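Local coordinates for protein ATP phosphoribosyltransferase (PDB 1O63) that probably catalyses the condensation of ATP with 5-phosphoribose 1-diphosphate to N'-(5'-phosphoribosyl)-ATP, the first step of histidine biosynthesis, at residues A[5-10]-A[14-19]; A[25-30]-A[40-45]; A[59-64]-A[189-194]. One frame throughout, in Å; residues are numbered along the deposited sequence.

Overall arrangement
The three contacts illustrate how one face of a mixed sheet is covered in a protein of the periplasmic-binding-protein clan. Strands 40-45, 4-8 and 61-65 lie side by side in that order and carry contacts 2, 1 and 3 respectively. Contact 1 sits between the other two, its centre about 10 Å from that of contact 2 and about 12 Å from that of contact 3. It meets contact 2 where Met17 CE packs 3.4 Å from Phe27 CE2, and contact 3 where Val16 CG1 lies 3.6 Å from Phe63 CD1. Contacts 2 and 3, with centres about 14 Å apart, do not touch. All three are packing contacts of apolar side chains within the same lobe.

Contact 1. Residues A[5-10]-A[14-19]; sequences LAIPKG and EKVMTY
Ile7 and Val16 form the centre of a buried helix-on-sheet contact, in which helix 13-23 folds back over strand 4-8, the strand that leads into it. The local axes of 5-8 and 14-19 approach to 8.5 Å with their directions 142° apart, as expected of a strand-turn-helix passage. Strand 40-45, the parallel neighbour of strand 4-8, follows only after strands 27-30 and 34-37.

The apolar interface depends chiefly on one methyl group. CG2 of Ile7, anti to its own backbone N, points at the helix and is shared by two residues one step apart there: it lies 3.9 Å from Val16 CG1 and 3.9 Å from the selenium, SE, of Met17, a selenomethionine in this crystal. The Met17 side chain bends at both chi2 (-68°) and chi3 (-65°), which folds it across Ile7 at roughly a right angle. Ile7 CD1 adds a second, looser touch on Val16 CG1 at 4.1 Å. The other Val16 methyl, CG2, approaches the ring of Pro8 at CG, at the margin of contact with a separation of 4.5 Å.

At the open end of the turn the link becomes polar. A water donates to Gly10 O over 2.6 Å and accepts from Glu14 N over 3.1 Å, so an N-H of the helix's first turn is satisfied through solvent. Gly10 has backbone angles there that would press a CB against the preceding carbonyl oxygen.

The chemistry thus implies two unlike joints: strand and helix are held together by dispersion and exclusion of water in the interior, while one ordered water links the loop that follows the strand to the first turn of the helix.

Contact 2. Residues A[25-30]-A[40-45]; sequences VIFERE and IVCFMV
Val25 and Ile40 meet through their aliphatic branches, and this pair supplies the closest approach of the contact. They reach toward each other tip to tip, with Val25 CG1 only 3.3 Å from Ile40 CG2, tighter than ordinary van der Waals separation. Ile40 holds CG1 anti to its backbone N (chi1 -180°), which leaves CG2 wedged between N and the carbonyl carbon; from there both ends of the residue embrace the valine. Its CD1 rests between the two valine methyls, 3.7 Å from Val25 CG1 and 3.8 Å from Val25 CG2.

A sulfur-aromatic interaction forms the second group. Cys42 SG lies 4.8 Å from the centroid of the Phe27 ring and 73° off its normal, an oblique approach in which the sulfur is nearest the far end of the ring, 3.7 Å from CZ. The phenyl group has CG beside its backbone N, and its length carries the ring's end to strand 40-45 although its backbone lies well off. More loosely, Phe27 CE1 also skirts Ile40 CG2 at 4.4 Å.

Between these two segments runs strand 34-37, which pairs antiparallel with each of strands 27-30 and 40-45. Phe27, which also packs on Arg35 of that strand, and Val25 nonetheless reach strand 40-45. A classic beta bulge, in which Glu28 and Arg29 both face Glu36, lies at the corner the chain turns at Glu28, and Arg29 and Glu36 form a salt bridge there. Leu20 of helix 13-23 packs on both Val25 and Cys42, while Ile40 and Cys42 lean on Leu5 and Ile7 of strand 4-8.

Contact 3. Residues A[59-64]-A[189-194]; sequences ADIGFC and VSFLEK
Ile61 CD1 is the single atom on which this contact turns: the terminal methyl of a sheet residue meets two consecutive residues of helix 185-204. It lies 3.6 Å from CD2 and 4.0 Å from CE2 of the Phe191 ring, coming to it obliquely, and 4.0 Å from Leu192 CD2. The methyl therefore occupies the notch between an aromatic ring and a branched aliphatic tip.

With chi2 at 157°, the nearly extended Ile61 side chain carries CD1 well out from the strand toward the helix; the rest of the 9.3 Å between the CA atoms of Ile61 and Leu192 is covered from the helix side. Phe191 has CG anti to its backbone N (chi1 172°), which directs the ring toward the sheet. In Leu192 the extended line continues into CD1, and it is the other branch, CD2, turned off that line, that meets Ile61 CD1.

The next shell holds both partners in place. Leu5 of strand 4-8 and Leu20 of helix 13-23 pack against Phe191, whereas Val176 of strand 161-176 touches both Ile61 and Leu192. Just before the strand, Asp60 is fixed through both carboxylate oxygens: OD2 makes a salt bridge with Lys184 NZ and a hydrogen bond with Lys4 N, and OD1 is hydrogen-bonded to Ser180 OG. This polar cluster ties the start of strand 61-65 both to strand 4-8 and to the chain just before helix 185-204.

More than a hundred residues separate the segments, so the contact brings the C-terminal helix back onto the lobe built by the N-terminal part of the chain. Across the two segments the union is wholly apolar, implying fit and burial as the binding force; the directional bonds nearby, those of the sheet backbone and of Asp60, lie outside this joint.

Contact 1. Residues A[5-10]-A[14-19]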
ATOM      1  N   LEU A   5     -21.998   3.286  -2.867  1.00 21.44           N
ATOM      2  CA  LEU A   5     -21.234   2.030  -2.812  1.00 23.12           C
ATOM      3  C   LEU A   5     -19.726   2.295  -2.783  1.00 23.22           C
ATOM      4  O   LEU A   5     -19.247   3.205  -3.482  1.00 22.29           O
ATOM      5  CB  LEU A   5     -21.588   1.159  -4.018  1.00 23.12           C
ATOM      6  CG  LEU A   5     -22.763   0.195  -3.884  1.00 29.85           C
ATOM      7  CD1 LEU A   5     -24.010   0.866  -3.364  1.00 30.50           C
ATOM      8  CD2 LEU A   5     -23.049  -0.494  -5.220  1.00 33.24           C
ATOM      9  N   ALA A   6     -19.001   1.514  -1.962  1.00 20.87           N
ATOM     10  CA  ALA A   6     -17.532   1.651  -1.909  1.00 19.00           C
ATOM     11  C   ALA A   6     -16.975   0.428  -2.677  1.00 19.67           C
ATOM     12  O   ALA A   6     -17.169  -0.687  -2.222  1.00 17.35           O
ATOM     13  CB  ALA A   6     -17.061   1.608  -0.459  1.00 16.74           C
ATOM     14  N   ILE A   7     -16.424   0.659  -3.838  1.00 19.87           N
ATOM     15  CA  ILE A   7     -15.960  -0.363  -4.761  1.00 22.57           C
ATOM     16  C   ILE A   7     -14.430  -0.470  -4.752  1.00 22.10           C
ATOM     17  O   ILE A   7     -13.714   0.542  -4.791  1.00 24.91           O
ATOM     18  CB  ILE A   7     -16.439  -0.047  -6.185  1.00 22.25           C
ATOM     19  CG1 ILE A   7     -17.909   0.361  -6.261  1.00 23.90           C
ATOM     20  CG2 ILE A   7     -16.134  -1.193  -7.143  1.00 18.88           C
ATOM     21  CD1 ILE A   7     -18.916  -0.524  -5.580  1.00 26.52           C
ATOM     22  N   PRO A   8     -13.931  -1.663  -4.577  1.00 22.23           N
ATOM     23  CA  PRO A   8     -12.505  -1.948  -4.493  1.00 23.33           C
ATOM     24  C   PRO A   8     -11.800  -1.921  -5.834  1.00 25.16           C
ATOM     25  O   PRO A   8     -12.135  -2.700  -6.740  1.00 25.81           O
ATOM     26  CB  PRO A   8     -12.486  -3.379  -3.925  1.00 23.62           C
ATOM     27  CG  PRO A   8     -13.716  -3.995  -4.547  1.00 24.28           C
ATOM     28  CD  PRO A   8     -14.765  -2.909  -4.499  1.00 22.39           C
ATOM     29  N   LYS A   9     -10.821  -1.031  -6.010  1.00 24.17           N
ATOM     30  CA  LYS A   9     -10.079  -0.970  -7.268  1.00 25.84           C
ATOM     31  C   LYS A   9      -9.154  -2.193  -7.315  1.00 25.48           C
ATOM     32  O   LYS A   9      -8.856  -2.781  -6.276  1.00 26.03           O
ATOM     33  CB  LYS A   9      -9.232   0.313  -7.382  1.00 30.01           C
ATOM     34  CG  LYS A   9     -10.024   1.612  -7.359  1.00 33.02           C
ATOM     35  CD  LYS A   9      -9.552   2.584  -8.428  1.00 39.44           C
ATOM     36  CE  LYS A   9      -8.650   3.654  -7.871  1.00 44.69           C
ATOM     37  NZ  LYS A   9      -9.378   4.829  -7.318  1.00 45.55           N
ATOM     38  N   GLY A  10      -8.697  -2.564  -8.497  1.00 26.77           N
ATOM     39  CA  GLY A  10      -7.756  -3.667  -8.609  1.00 27.26           C
ATOM     40  C   GLY A  10      -8.440  -4.962  -9.026  1.00 26.82           C
ATOM     41  O   GLY A  10      -9.299  -5.022  -9.898  1.00 25.73           O
ATOM     42  N   GLU A  14     -13.535  -5.539 -11.649  1.00 21.43           N
ATOM     43  CA  GLU A  14     -14.402  -5.894 -12.780  1.00 21.81           C
ATOM     44  C   GLU A  14     -15.529  -6.842 -12.388  1.00 21.82           C
ATOM     45  O   GLU A  14     -16.649  -6.715 -12.892  1.00 19.75           O
ATOM     46  CB  GLU A  14     -13.598  -6.471 -13.925  1.00 20.63           C
ATOM     47  CG  GLU A  14     -12.783  -7.660 -13.569  1.00 30.57           C
ATOM     48  CD  GLU A  14     -13.428  -9.020 -13.746  1.00 33.70           C
ATOM     49  OE1 GLU A  14     -12.766  -9.991 -13.319  1.00 29.34           O
ATOM     50  OE2 GLU A  14     -14.549  -9.088 -14.320  1.00 30.95           O
ATOM     51  N   LYS A  15     -15.245  -7.780 -11.480  1.00 21.30           N
ATOM     52  CA  LYS A  15     -16.322  -8.679 -11.009  1.00 23.26           C
ATOM     53  C   LYS A  15     -17.436  -7.852 -10.375  1.00 21.84           C
ATOM     54  O   LYS A  15     -18.613  -7.961 -10.682  1.00 23.26           O
ATOM     55  CB  LYS A  15     -15.755  -9.661  -9.996  1.00 30.23           C
ATOM     56  CG  LYS A  15     -14.796 -10.715 -10.515  1.00 37.15           C
ATOM     57  CD  LYS A  15     -15.513 -11.906 -11.133  1.00 43.93           C
ATOM     58  CE  LYS A  15     -14.593 -13.129 -11.197  1.00 46.95           C
ATOM     59  NZ  LYS A  15     -15.329 -14.330 -11.697  1.00 49.21           N
ATOM     60  N   VAL A  16     -17.054  -6.934  -9.469  1.00 21.76           N
ATOM     61  CA  VAL A  16     -18.076  -6.114  -8.806  1.00 22.34           C
ATOM     62  C   VAL A  16     -18.806  -5.198  -9.745  1.00 23.97           C
ATOM     63  O   VAL A  16     -20.046  -5.073  -9.702  1.00 23.66           O
ATOM     64  CB  VAL A  16     -17.443  -5.309  -7.646  1.00 22.18           C
ATOM     65  CG1 VAL A  16     -18.492  -4.345  -7.100  1.00 22.98           C
ATOM     66  CG2 VAL A  16     -16.964  -6.277  -6.577  1.00 20.91           C
HETATM   67  N   MSE A  17     -18.071  -4.458 -10.597  1.00 23.24           N
HETATM   68  CA  MSE A  17     -18.746  -3.558 -11.547  1.00 24.31           C
HETATM   69  C   MSE A  17     -19.620  -4.357 -12.501  1.00 24.06           C
HETATM   70  O   MSE A  17     -20.712  -3.920 -12.847  1.00 22.12           O
HETATM   71  CB  MSE A  17     -17.725  -2.697 -12.282  1.00 30.95           C
HETATM   72  CG  MSE A  17     -16.904  -1.865 -11.248  1.00 31.74           C
HETATM   73 SE   MSE A  17     -18.099  -0.553 -10.457  1.00 46.42          SE
HETATM   74  CE  MSE A  17     -18.423   0.444 -12.071  1.00 37.12           C
ATOM     75  N   THR A  18     -19.200  -5.558 -12.884  1.00 23.66           N
ATOM     76  CA  THR A  18     -20.090  -6.394 -13.728  1.00 26.44           C
ATOM     77  C   THR A  18     -21.336  -6.799 -12.992  1.00 26.41           C
ATOM     78  O   THR A  18     -22.460  -6.771 -13.566  1.00 27.17           O
ATOM     79  CB  THR A  18     -19.300  -7.597 -14.271  1.00 28.06           C
ATOM     80  OG1 THR A  18     -18.405  -7.064 -15.279  1.00 25.49           O
ATOM     81  CG2 THR A  18     -20.175  -8.650 -14.906  1.00 27.76           C
ATOM     82  N   TYR A  19     -21.262  -7.086 -11.684  1.00 27.81           N
ATOM     83  CA  TYR A  19     -22.475  -7.411 -10.928  1.00 27.03           C
ATOM     84  C   TYR A  19     -23.465  -6.236 -10.984  1.00 27.82           C
ATOM     85  O   TYR A  19     -24.664  -6.442 -11.212  1.00 25.36           O
ATOM     86  CB  TYR A  19     -22.258  -7.759  -9.476  1.00 27.45           C
ATOM     87  CG  TYR A  19     -21.346  -8.898  -9.117  1.00 28.74           C
ATOM     88  CD1 TYR A  19     -21.360 -10.106  -9.786  1.00 30.14           C
ATOM     89  CD2 TYR A  19     -20.452  -8.758  -8.049  1.00 29.71           C
ATOM     90  CE1 TYR A  19     -20.498 -11.139  -9.445  1.00 31.25           C
ATOM     91  CE2 TYR A  19     -19.605  -9.790  -7.700  1.00 30.22           C
ATOM     92  CZ  TYR A  19     -19.628 -10.971  -8.385  1.00 30.72           C
ATOM     93  OH  TYR A  19     -18.761 -11.978  -8.004  1.00 31.47           O
TER
HETATM   94  O   HOH W   1     -10.458  -5.892 -12.111  1.00 24.34           O

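Contact 2. Residues A[25-30]-A[40-45]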
ATOM      1  N   VAL A  25     -27.699  -1.136 -12.962  1.00 34.40           N
ATOM      2  CA  VAL A  25     -27.082   0.177 -12.772  1.00 33.41           C
ATOM      3  C   VAL A  25     -26.496   0.735 -14.064  1.00 32.94           C
ATOM      4  O   VAL A  25     -25.742   0.077 -14.763  1.00 28.74           O
ATOM      5  CB  VAL A  25     -25.988   0.149 -11.695  1.00 33.17           C
ATOM      6  CG1 VAL A  25     -25.430   1.556 -11.480  1.00 35.87           C
ATOM      7  CG2 VAL A  25     -26.477  -0.437 -10.395  1.00 33.32           C
ATOM      8  N   ILE A  26     -26.842   1.994 -14.354  1.00 33.80           N
ATOM      9  CA  ILE A  26     -26.314   2.673 -15.545  1.00 36.27           C
ATOM     10  C   ILE A  26     -25.631   3.967 -15.092  1.00 36.36           C
ATOM     11  O   ILE A  26     -26.245   4.740 -14.356  1.00 36.59           O
ATOM     12  CB  ILE A  26     -27.434   3.020 -16.544  1.00 37.41           C
ATOM     13  CG1 ILE A  26     -27.970   1.774 -17.232  1.00 37.22           C
ATOM     14  CG2 ILE A  26     -26.927   4.034 -17.570  1.00 37.14           C
ATOM     15  CD1 ILE A  26     -29.265   1.937 -17.978  1.00 39.33           C
ATOM     16  N   PHE A  27     -24.384   4.193 -15.474  1.00 36.74           N
ATOM     17  CA  PHE A  27     -23.725   5.426 -15.036  1.00 38.53           C
ATOM     18  C   PHE A  27     -23.853   6.535 -16.069  1.00 38.76           C
ATOM     19  O   PHE A  27     -23.583   6.315 -17.245  1.00 38.17           O
ATOM     20  CB  PHE A  27     -22.252   5.171 -14.717  1.00 40.64           C
ATOM     21  CG  PHE A  27     -22.049   4.174 -13.607  1.00 41.76           C
ATOM     22  CD1 PHE A  27     -22.432   4.482 -12.318  1.00 41.56           C
ATOM     23  CD2 PHE A  27     -21.498   2.929 -13.866  1.00 41.87           C
ATOM     24  CE1 PHE A  27     -22.271   3.577 -11.289  1.00 40.33           C
ATOM     25  CE2 PHE A  27     -21.345   2.018 -12.835  1.00 42.49           C
ATOM     26  CZ  PHE A  27     -21.724   2.339 -11.551  1.00 39.77           C
ATOM     27  N   GLU A  28     -24.212   7.727 -15.614  1.00 39.95           N
ATOM     28  CA  GLU A  28     -24.294   8.880 -16.525  1.00 40.75           C
ATOM     29  C   GLU A  28     -22.955   9.606 -16.574  1.00 40.34           C
ATOM     30  O   GLU A  28     -22.610  10.202 -17.604  1.00 39.51           O
ATOM     31  CB  GLU A  28     -25.400   9.831 -16.086  1.00 47.29           C
ATOM     32  CG  GLU A  28     -25.361  11.224 -16.656  1.00 54.48           C
ATOM     33  CD  GLU A  28     -25.713  11.346 -18.118  1.00 57.96           C
ATOM     34  OE1 GLU A  28     -24.957  10.856 -18.989  1.00 58.77           O
ATOM     35  OE2 GLU A  28     -26.762  11.966 -18.430  1.00 60.21           O
ATOM     36  N   ARG A  29     -22.218   9.567 -15.471  1.00 37.60           N
ATOM     37  CA  ARG A  29     -20.941  10.284 -15.372  1.00 35.98           C
ATOM     38  C   ARG A  29     -19.911   9.428 -14.644  1.00 33.57           C
ATOM     39  O   ARG A  29     -20.270   8.745 -13.673  1.00 29.56           O
ATOM     40  CB  ARG A  29     -21.169  11.599 -14.626  1.00 41.52           C
ATOM     41  CG  ARG A  29     -19.894  12.427 -14.432  1.00 47.28           C
ATOM     42  CD  ARG A  29     -20.268  13.885 -14.203  1.00 53.40           C
ATOM     43  NE  ARG A  29     -19.489  14.489 -13.127  1.00 57.78           N
ATOM     44  CZ  ARG A  29     -19.225  15.795 -13.051  1.00 60.97           C
ATOM     45  NH1 ARG A  29     -19.680  16.617 -13.990  1.00 60.43           N
ATOM     46  NH2 ARG A  29     -18.497  16.272 -12.047  1.00 60.26           N
ATOM     47  N   GLU A  30     -18.683   9.390 -15.141  1.00 31.41           N
ATOM     48  CA  GLU A  30     -17.655   8.533 -14.572  1.00 31.55           C
ATOM     49  C   GLU A  30     -16.264   9.181 -14.562  1.00 32.71           C
ATOM     50  O   GLU A  30     -15.802   9.712 -15.575  1.00 30.31           O
ATOM     51  CB  GLU A  30     -17.531   7.225 -15.339  1.00 32.99           C
ATOM     52  CG  GLU A  30     -18.732   6.297 -15.288  1.00 37.47           C
ATOM     53  CD  GLU A  30     -18.518   5.097 -16.208  1.00 39.65           C
ATOM     54  OE1 GLU A  30     -18.913   5.184 -17.385  1.00 43.12           O
ATOM     55  OE2 GLU A  30     -17.943   4.108 -15.749  1.00 41.92           O
ATOM     56  N   ILE A  40     -27.589   5.876  -7.537  1.00 38.14           N
ATOM     57  CA  ILE A  40     -26.378   5.190  -7.132  1.00 36.69           C
ATOM     58  C   ILE A  40     -25.117   5.988  -7.428  1.00 34.31           C
ATOM     59  O   ILE A  40     -24.904   6.476  -8.540  1.00 33.65           O
ATOM     60  CB  ILE A  40     -26.233   3.788  -7.753  1.00 39.32           C
ATOM     61  CG1 ILE A  40     -24.918   3.145  -7.254  1.00 39.55           C
ATOM     62  CG2 ILE A  40     -26.209   3.883  -9.265  1.00 42.48           C
ATOM     63  CD1 ILE A  40     -24.639   1.804  -7.877  1.00 40.66           C
ATOM     64  N   VAL A  41     -24.267   6.092  -6.411  1.00 30.99           N
ATOM     65  CA  VAL A  41     -22.947   6.723  -6.567  1.00 26.79           C
ATOM     66  C   VAL A  41     -21.910   5.675  -6.124  1.00 26.32           C
ATOM     67  O   VAL A  41     -22.081   5.083  -5.049  1.00 23.42           O
ATOM     68  CB  VAL A  41     -22.830   7.955  -5.677  1.00 29.41           C
ATOM     69  CG1 VAL A  41     -21.394   8.454  -5.564  1.00 31.08           C
ATOM     70  CG2 VAL A  41     -23.730   9.077  -6.189  1.00 28.30           C
ATOM     71  N   CYS A  42     -20.905   5.447  -6.964  1.00 23.43           N
ATOM     72  CA  CYS A  42     -19.857   4.502  -6.583  1.00 20.87           C
ATOM     73  C   CYS A  42     -18.569   5.264  -6.259  1.00 21.40           C
ATOM     74  O   CYS A  42     -18.083   6.001  -7.110  1.00 19.85           O
ATOM     75  CB  CYS A  42     -19.556   3.510  -7.723  1.00 20.83           C
ATOM     76  SG  CYS A  42     -20.841   2.266  -7.960  1.00 22.56           S
ATOM     77  N   PHE A  43     -18.056   5.034  -5.049  1.00 21.36           N
ATOM     78  CA  PHE A  43     -16.726   5.554  -4.704  1.00 20.51           C
ATOM     79  C   PHE A  43     -15.707   4.461  -5.088  1.00 20.91           C
ATOM     80  O   PHE A  43     -15.852   3.334  -4.606  1.00 20.05           O
ATOM     81  CB  PHE A  43     -16.681   5.852  -3.219  1.00 20.57           C
ATOM     82  CG  PHE A  43     -17.683   6.875  -2.743  1.00 21.45           C
ATOM     83  CD1 PHE A  43     -18.461   6.616  -1.613  1.00 24.56           C
ATOM     84  CD2 PHE A  43     -17.816   8.089  -3.356  1.00 20.00           C
ATOM     85  CE1 PHE A  43     -19.351   7.590  -1.168  1.00 26.01           C
ATOM     86  CE2 PHE A  43     -18.684   9.071  -2.913  1.00 23.01           C
ATOM     87  CZ  PHE A  43     -19.493   8.790  -1.810  1.00 22.58           C
HETATM   88  N   MSE A  44     -14.760   4.773  -5.951  1.00 20.59           N
HETATM   89  CA  MSE A  44     -13.763   3.776  -6.400  1.00 23.05           C
HETATM   90  C   MSE A  44     -12.514   3.915  -5.551  1.00 23.92           C
HETATM   91  O   MSE A  44     -11.883   4.975  -5.572  1.00 24.85           O
HETATM   92  CB  MSE A  44     -13.443   4.012  -7.872  1.00 25.81           C
HETATM   93  CG  MSE A  44     -14.674   4.186  -8.757  1.00 23.97           C
HETATM   94 SE   MSE A  44     -15.733   2.573  -8.840  1.00 33.17          SE
HETATM   95  CE  MSE A  44     -14.377   1.297  -9.274  1.00 23.81           C
ATOM     96  N   VAL A  45     -12.276   2.972  -4.641  1.00 23.37           N
ATOM     97  CA  VAL A  45     -11.249   3.151  -3.618  1.00 21.13           C
ATOM     98  C   VAL A  45     -10.343   1.936  -3.506  1.00 23.38           C
ATOM     99  O   VAL A  45     -10.674   0.884  -4.061  1.00 23.55           O
ATOM    100  CB  VAL A  45     -11.887   3.415  -2.234  1.00 22.76           C
ATOM    101  CG1 VAL A  45     -12.817   4.645  -2.298  1.00 22.28           C
ATOM    102  CG2 VAL A  45     -12.692   2.209  -1.743  1.00 18.66           C
TER

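Contact 3. Residues A[59-64]-A[189-194]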
ATOM      1  N   ALA A  59     -20.417   5.706   3.028  1.00 20.88           N
ATOM      2  CA  ALA A  59     -20.914   4.735   2.074  1.00 21.29           C
ATOM      3  C   ALA A  59     -21.929   3.806   2.775  1.00 21.22           C
ATOM      4  O   ALA A  59     -21.806   3.568   3.973  1.00 20.40           O
ATOM      5  CB  ALA A  59     -19.753   3.892   1.545  1.00 21.88           C
ATOM      6  N   ASP A  60     -22.867   3.276   2.027  1.00 19.90           N
ATOM      7  CA  ASP A  60     -23.869   2.356   2.534  1.00 20.70           C
ATOM      8  C   ASP A  60     -23.436   0.897   2.361  1.00 19.81           C
ATOM      9  O   ASP A  60     -23.656   0.074   3.243  1.00 20.77           O
ATOM     10  CB  ASP A  60     -25.194   2.559   1.743  1.00 18.89           C
ATOM     11  CG  ASP A  60     -25.738   3.976   2.001  1.00 23.03           C
ATOM     12  OD1 ASP A  60     -25.872   4.315   3.184  1.00 22.12           O
ATOM     13  OD2 ASP A  60     -26.045   4.670   1.026  1.00 22.75           O
ATOM     14  N   ILE A  61     -22.981   0.532   1.164  1.00 19.95           N
ATOM     15  CA  ILE A  61     -22.604  -0.860   0.874  1.00 18.84           C
ATOM     16  C   ILE A  61     -21.193  -0.878   0.272  1.00 20.70           C
ATOM     17  O   ILE A  61     -20.851   0.036  -0.475  1.00 18.71           O
ATOM     18  CB  ILE A  61     -23.595  -1.512  -0.085  1.00 21.75           C
ATOM     19  CG1 ILE A  61     -25.005  -1.581   0.569  1.00 21.74           C
ATOM     20  CG2 ILE A  61     -23.193  -2.953  -0.458  1.00 21.13           C
ATOM     21  CD1 ILE A  61     -26.107  -1.691  -0.479  1.00 23.31           C
ATOM     22  N   GLY A  62     -20.419  -1.924   0.564  1.00 19.73           N
ATOM     23  CA  GLY A  62     -19.095  -2.045  -0.035  1.00 20.22           C
ATOM     24  C   GLY A  62     -18.756  -3.509  -0.311  1.00 21.96           C
ATOM     25  O   GLY A  62     -19.572  -4.417  -0.099  1.00 19.87           O
ATOM     26  N   PHE A  63     -17.643  -3.695  -1.021  1.00 20.74           N
ATOM     27  CA  PHE A  63     -17.124  -4.985  -1.410  1.00 22.19           C
ATOM     28  C   PHE A  63     -15.591  -5.014  -1.178  1.00 23.11           C
ATOM     29  O   PHE A  63     -14.934  -4.011  -1.426  1.00 21.68           O
ATOM     30  CB  PHE A  63     -17.383  -5.304  -2.886  1.00 19.59           C
ATOM     31  CG  PHE A  63     -18.820  -5.133  -3.295  1.00 22.18           C
ATOM     32  CD1 PHE A  63     -19.309  -3.879  -3.632  1.00 22.51           C
ATOM     33  CD2 PHE A  63     -19.693  -6.206  -3.292  1.00 23.97           C
ATOM     34  CE1 PHE A  63     -20.620  -3.674  -3.978  1.00 24.56           C
ATOM     35  CE2 PHE A  63     -21.031  -6.017  -3.613  1.00 26.45           C
ATOM     36  CZ  PHE A  63     -21.488  -4.766  -3.967  1.00 27.21           C
ATOM     37  N   CYS A  64     -15.111  -6.130  -0.653  1.00 22.48           N
ATOM     38  CA  CYS A  64     -13.680  -6.302  -0.450  1.00 23.24           C
ATOM     39  C   CYS A  64     -13.332  -7.784  -0.326  1.00 21.90           C
ATOM     40  O   CYS A  64     -14.210  -8.628  -0.153  1.00 21.37           O
ATOM     41  CB  CYS A  64     -13.180  -5.502   0.749  1.00 24.57           C
ATOM     42  SG  CYS A  64     -14.040  -5.887   2.294  1.00 29.41           S
ATOM     43  N   VAL A 189     -32.334  -3.374   1.634  1.00 28.44           N
ATOM     44  CA  VAL A 189     -32.821  -4.743   1.548  1.00 28.22           C
ATOM     45  C   VAL A 189     -33.172  -5.110   0.124  1.00 28.65           C
ATOM     46  O   VAL A 189     -32.835  -6.192  -0.359  1.00 28.32           O
ATOM     47  CB  VAL A 189     -34.011  -4.971   2.491  1.00 30.59           C
ATOM     48  CG1 VAL A 189     -34.760  -6.263   2.158  1.00 28.93           C
ATOM     49  CG2 VAL A 189     -33.541  -5.001   3.939  1.00 27.68           C
ATOM     50  N   SER A 190     -33.891  -4.212  -0.563  1.00 30.58           N
ATOM     51  CA  SER A 190     -34.328  -4.436  -1.929  1.00 32.06           C
ATOM     52  C   SER A 190     -33.169  -4.511  -2.905  1.00 31.72           C
ATOM     53  O   SER A 190     -33.119  -5.352  -3.818  1.00 30.16           O
ATOM     54  CB  SER A 190     -35.283  -3.311  -2.363  0.50 34.03           C
ATOM     55  OG  SER A 190     -35.617  -3.489  -3.727  0.50 35.39           O
ATOM     56  N   PHE A 191     -32.222  -3.566  -2.783  1.00 31.01           N
ATOM     57  CA  PHE A 191     -31.047  -3.613  -3.665  1.00 30.29           C
ATOM     58  C   PHE A 191     -30.279  -4.911  -3.414  1.00 28.52           C
ATOM     59  O   PHE A 191     -29.894  -5.607  -4.360  1.00 25.81           O
ATOM     60  CB  PHE A 191     -30.161  -2.379  -3.444  1.00 36.14           C
ATOM     61  CG  PHE A 191     -28.851  -2.455  -4.186  1.00 36.73           C
ATOM     62  CD1 PHE A 191     -28.784  -2.133  -5.525  1.00 41.39           C
ATOM     63  CD2 PHE A 191     -27.702  -2.871  -3.541  1.00 41.73           C
ATOM     64  CE1 PHE A 191     -27.591  -2.221  -6.221  1.00 43.38           C
ATOM     65  CE2 PHE A 191     -26.497  -2.954  -4.222  1.00 43.56           C
ATOM     66  CZ  PHE A 191     -26.449  -2.625  -5.558  1.00 43.28           C
ATOM     67  N   LEU A 192     -30.118  -5.312  -2.158  1.00 28.31           N
ATOM     68  CA  LEU A 192     -29.386  -6.545  -1.836  1.00 28.98           C
ATOM     69  C   LEU A 192     -30.077  -7.786  -2.391  1.00 30.57           C
ATOM     70  O   LEU A 192     -29.415  -8.774  -2.738  1.00 29.17           O
ATOM     71  CB  LEU A 192     -29.176  -6.681  -0.327  1.00 26.97           C
ATOM     72  CG  LEU A 192     -28.289  -5.599   0.311  1.00 28.50           C
ATOM     73  CD1 LEU A 192     -28.182  -5.777   1.813  1.00 22.56           C
ATOM     74  CD2 LEU A 192     -26.915  -5.609  -0.347  1.00 27.70           C
ATOM     75  N   GLU A 193     -31.407  -7.767  -2.489  1.00 29.64           N
ATOM     76  CA  GLU A 193     -32.141  -8.876  -3.085  1.00 31.38           C
ATOM     77  C   GLU A 193     -31.822  -9.008  -4.573  1.00 29.24           C
ATOM     78  O   GLU A 193     -31.528 -10.109  -5.019  1.00 29.78           O
ATOM     79  CB  GLU A 193     -33.653  -8.703  -2.948  1.00 39.09           C
ATOM     80  CG  GLU A 193     -34.218  -8.827  -1.556  1.00 45.92           C
ATOM     81  CD  GLU A 193     -35.732  -8.949  -1.549  1.00 50.15           C
ATOM     82  OE1 GLU A 193     -36.279  -9.657  -2.423  1.00 51.51           O
ATOM     83  OE2 GLU A 193     -36.379  -8.328  -0.677  1.00 54.96           O
ATOM     84  N   LYS A 194     -31.950  -7.926  -5.329  1.00 28.09           N
ATOM     85  CA  LYS A 194     -31.602  -7.948  -6.738  1.00 30.81           C
ATOM     86  C   LYS A 194     -30.153  -8.381  -6.967  1.00 32.52           C
ATOM     87  O   LYS A 194     -29.860  -9.161  -7.876  1.00 32.57           O
ATOM     88  CB  LYS A 194     -31.797  -6.572  -7.369  1.00 37.19           C
ATOM     89  CG  LYS A 194     -33.218  -6.057  -7.356  1.00 42.37           C
ATOM     90  CD  LYS A 194     -33.312  -4.709  -8.072  1.00 45.51           C
ATOM     91  CE  LYS A 194     -32.924  -4.842  -9.530  1.00 48.34           C
ATOM     92  NZ  LYS A 194     -33.677  -3.891 -10.396  1.00 52.17           N
TER